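Local coordinates for purine nucleoside phosphorylase (Thermus thermophilus, PDB 1ODK) that catalyses the reversible phosphorolysis of purine nucleosides, releasing the free purine base and the ribose 1-phosphate, at the interface of chains A and B. Sequence-based numbering; all coordinates share one arbitrary frame. Chains: chain A/B, Purine nucleoside phosphorylase.

The interface of chains A and B. Residues chain A 130-132, 134-135; chain B 107, 134, 138, 150.
A:Phe134 and B:Phe134 meet where the two-fold related chains come together, a compact example of one residue packing against its own copy. The side chains run past one another in opposite senses and meet rim to rim, the ring planes steeply inclined to each other, touching through the same rim carbon, with CE2 of A:Phe134 4.1 Å from CE2 of B:Phe134. In both chains CG stands anti to the backbone N (chi1 171° in A:Phe134), which swings the ring off its helix towards the partner.

Farther out, A:Pro131 fits its ring into a recess lined by B:Trp138, B:Val150 and B:Gln107. Its CB lies 3.7 Å from CH2 of B:Trp138 and 3.8 Å from the methyl CG1 of B:Val150. The extended chain of B:Gln107 crosses the proline nearly at a right angle, its amide oxygen OE1 3.6 Å from CD of A:Pro131.

The indole of B:Trp138 links this core to the polar rim. Its benzo edge, at CH2, faces the carbonyl O of A:Pro131 in the plane of the ring, 3.5 Å away. One face rests on CG2 of B:Val150 from its own chain, while the other carries the guanidinium of A:Arg135 in a cation-pi stack, the planes 18° apart and CZ 3.6 Å from CE2 of B:Trp138. A bend at chi3 (-134°) turns the otherwise extended arginine so that it lies flat there. A leucine in place of B:Trp138 would probably leave the arginine without its aromatic platform and open a gap beside A:Pro131. At the outer edge the poorly ordered A:Glu132 forms a loose salt bridge within its own chain, OE2 to NH1 of A:Arg135 at 3.7 Å.

In the fold, A:Pro131 begins helix 131-143, which packs against the same helix of chain B and against strand 148-150 of the partner. The two-fold pair is part of a six-copy assembly, consistent with the hexamers of bacterial relatives.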
loop_
_atom_site.group_PDB
_atom_site.type_symbol
_atom_site.label_atom_id
_atom_site.label_comp_id
_atom_site.label_asym_id
_atom_site.label_seq_id
_atom_site.Cartn_x
_atom_site.Cartn_y
_atom_site.Cartn_z
ATOM N N ASP A 130 26.213 -9.958 -3.019
ATOM C CA ASP A 130 26.906 -10.793 -2.049
ATOM C C ASP A 130 28.058 -9.888 -1.619
ATOM O O ASP A 130 28.681 -9.239 -2.459
ATOM C CB ASP A 130 27.468 -12.044 -2.720
ATOM C CG ASP A 130 28.443 -12.785 -1.829
ATOM O OD1 ASP A 130 28.002 -13.356 -0.816
ATOM O OD2 ASP A 130 29.651 -12.782 -2.137
ATOM N N PRO A 131 28.352 -9.820 -0.313
ATOM C CA PRO A 131 29.456 -8.951 0.106
ATOM C C PRO A 131 30.836 -9.224 -0.507
ATOM O O PRO A 131 31.538 -8.286 -0.876
ATOM C CB PRO A 131 29.436 -9.064 1.638
ATOM C CG PRO A 131 28.685 -10.334 1.911
ATOM C CD PRO A 131 27.624 -10.360 0.849
ATOM N N GLU A 132 31.221 -10.493 -0.635
ATOM C CA GLU A 132 32.530 -10.815 -1.203
ATOM C C GLU A 132 32.633 -10.456 -2.682
ATOM O O GLU A 132 33.673 -9.979 -3.135
ATOM C CB GLU A 132 32.855 -12.298 -0.995
ATOM C CG GLU A 132 33.148 -12.669 0.456
ATOM C CD GLU A 132 34.441 -12.053 0.987
ATOM O OE1 GLU A 132 34.815 -12.353 2.142
ATOM O OE2 GLU A 132 35.088 -11.268 0.260
ATOM N N PHE A 134 30.899 -8.107 -4.199
ATOM C CA PHE A 134 30.912 -6.649 -4.182
ATOM C C PHE A 134 32.341 -6.178 -3.895
ATOM O O PHE A 134 32.888 -5.320 -4.589
ATOM C CB PHE A 134 29.971 -6.149 -3.079
ATOM C CG PHE A 134 30.053 -4.669 -2.826
ATOM C CD1 PHE A 134 29.627 -3.755 -3.786
ATOM C CD2 PHE A 134 30.562 -4.188 -1.618
ATOM C CE1 PHE A 134 29.705 -2.377 -3.550
ATOM C CE2 PHE A 134 30.643 -2.817 -1.371
ATOM C CZ PHE A 134 30.212 -1.907 -2.345
ATOM N N ARG A 135 32.942 -6.749 -2.858
ATOM C CA ARG A 135 34.299 -6.382 -2.479
ATOM C C ARG A 135 35.277 -6.666 -3.615
ATOM O O ARG A 135 36.164 -5.856 -3.897
ATOM C CB ARG A 135 34.705 -7.160 -1.230
ATOM C CG ARG A 135 36.059 -6.804 -0.666
ATOM C CD ARG A 135 36.444 -7.846 0.369
ATOM N NE ARG A 135 36.968 -7.247 1.588
ATOM C CZ ARG A 135 37.257 -7.935 2.688
ATOM N NH1 ARG A 135 37.071 -9.248 2.717
ATOM N NH2 ARG A 135 37.729 -7.308 3.756
ATOM N N GLN B 107 25.741 -4.480 6.006
ATOM C CA GLN B 107 25.908 -4.189 4.583
ATOM C C GLN B 107 24.714 -3.376 4.085
ATOM O O GLN B 107 24.802 -2.647 3.096
ATOM C CB GLN B 107 26.005 -5.499 3.791
ATOM C CG GLN B 107 25.999 -5.321 2.276
ATOM C CD GLN B 107 26.009 -6.650 1.540
ATOM O OE1 GLN B 107 25.506 -7.656 2.048
ATOM N NE2 GLN B 107 26.566 -6.657 0.328
ATOM N N PHE B 134 31.789 1.300 5.376
ATOM C CA PHE B 134 31.453 -0.119 5.366
ATOM C C PHE B 134 32.725 -0.941 5.167
ATOM O O PHE B 134 32.990 -1.898 5.895
ATOM C CB PHE B 134 30.477 -0.400 4.218
ATOM C CG PHE B 134 30.241 -1.862 3.958
ATOM C CD1 PHE B 134 29.532 -2.643 4.867
ATOM C CD2 PHE B 134 30.727 -2.459 2.803
ATOM C CE1 PHE B 134 29.312 -4.003 4.631
ATOM C CE2 PHE B 134 30.513 -3.824 2.554
ATOM C CZ PHE B 134 29.805 -4.594 3.469
ATOM N N TRP B 138 34.733 -3.527 7.896
ATOM C CA TRP B 138 35.018 -4.904 7.501
ATOM C C TRP B 138 36.521 -5.191 7.614
ATOM O O TRP B 138 36.931 -6.196 8.203
ATOM C CB TRP B 138 34.550 -5.130 6.059
ATOM C CG TRP B 138 34.496 -6.570 5.608
ATOM C CD1 TRP B 138 35.010 -7.663 6.251
ATOM C CD2 TRP B 138 33.925 -7.057 4.387
ATOM N NE1 TRP B 138 34.795 -8.800 5.505
ATOM C CE2 TRP B 138 34.132 -8.456 4.355
ATOM C CE3 TRP B 138 33.259 -6.445 3.315
ATOM C CZ2 TRP B 138 33.697 -9.255 3.292
ATOM C CZ3 TRP B 138 32.824 -7.241 2.254
ATOM C CH2 TRP B 138 33.047 -8.632 2.253
ATOM N N VAL B 150 29.139 -10.415 7.712
ATOM C CA VAL B 150 28.857 -9.217 6.927
ATOM C C VAL B 150 27.570 -9.468 6.143
ATOM O O VAL B 150 27.482 -10.428 5.380
ATOM C CB VAL B 150 30.009 -8.918 5.934
ATOM C CG1 VAL B 150 29.703 -7.651 5.133
ATOM C CG2 VAL B 150 31.322 -8.758 6.696
#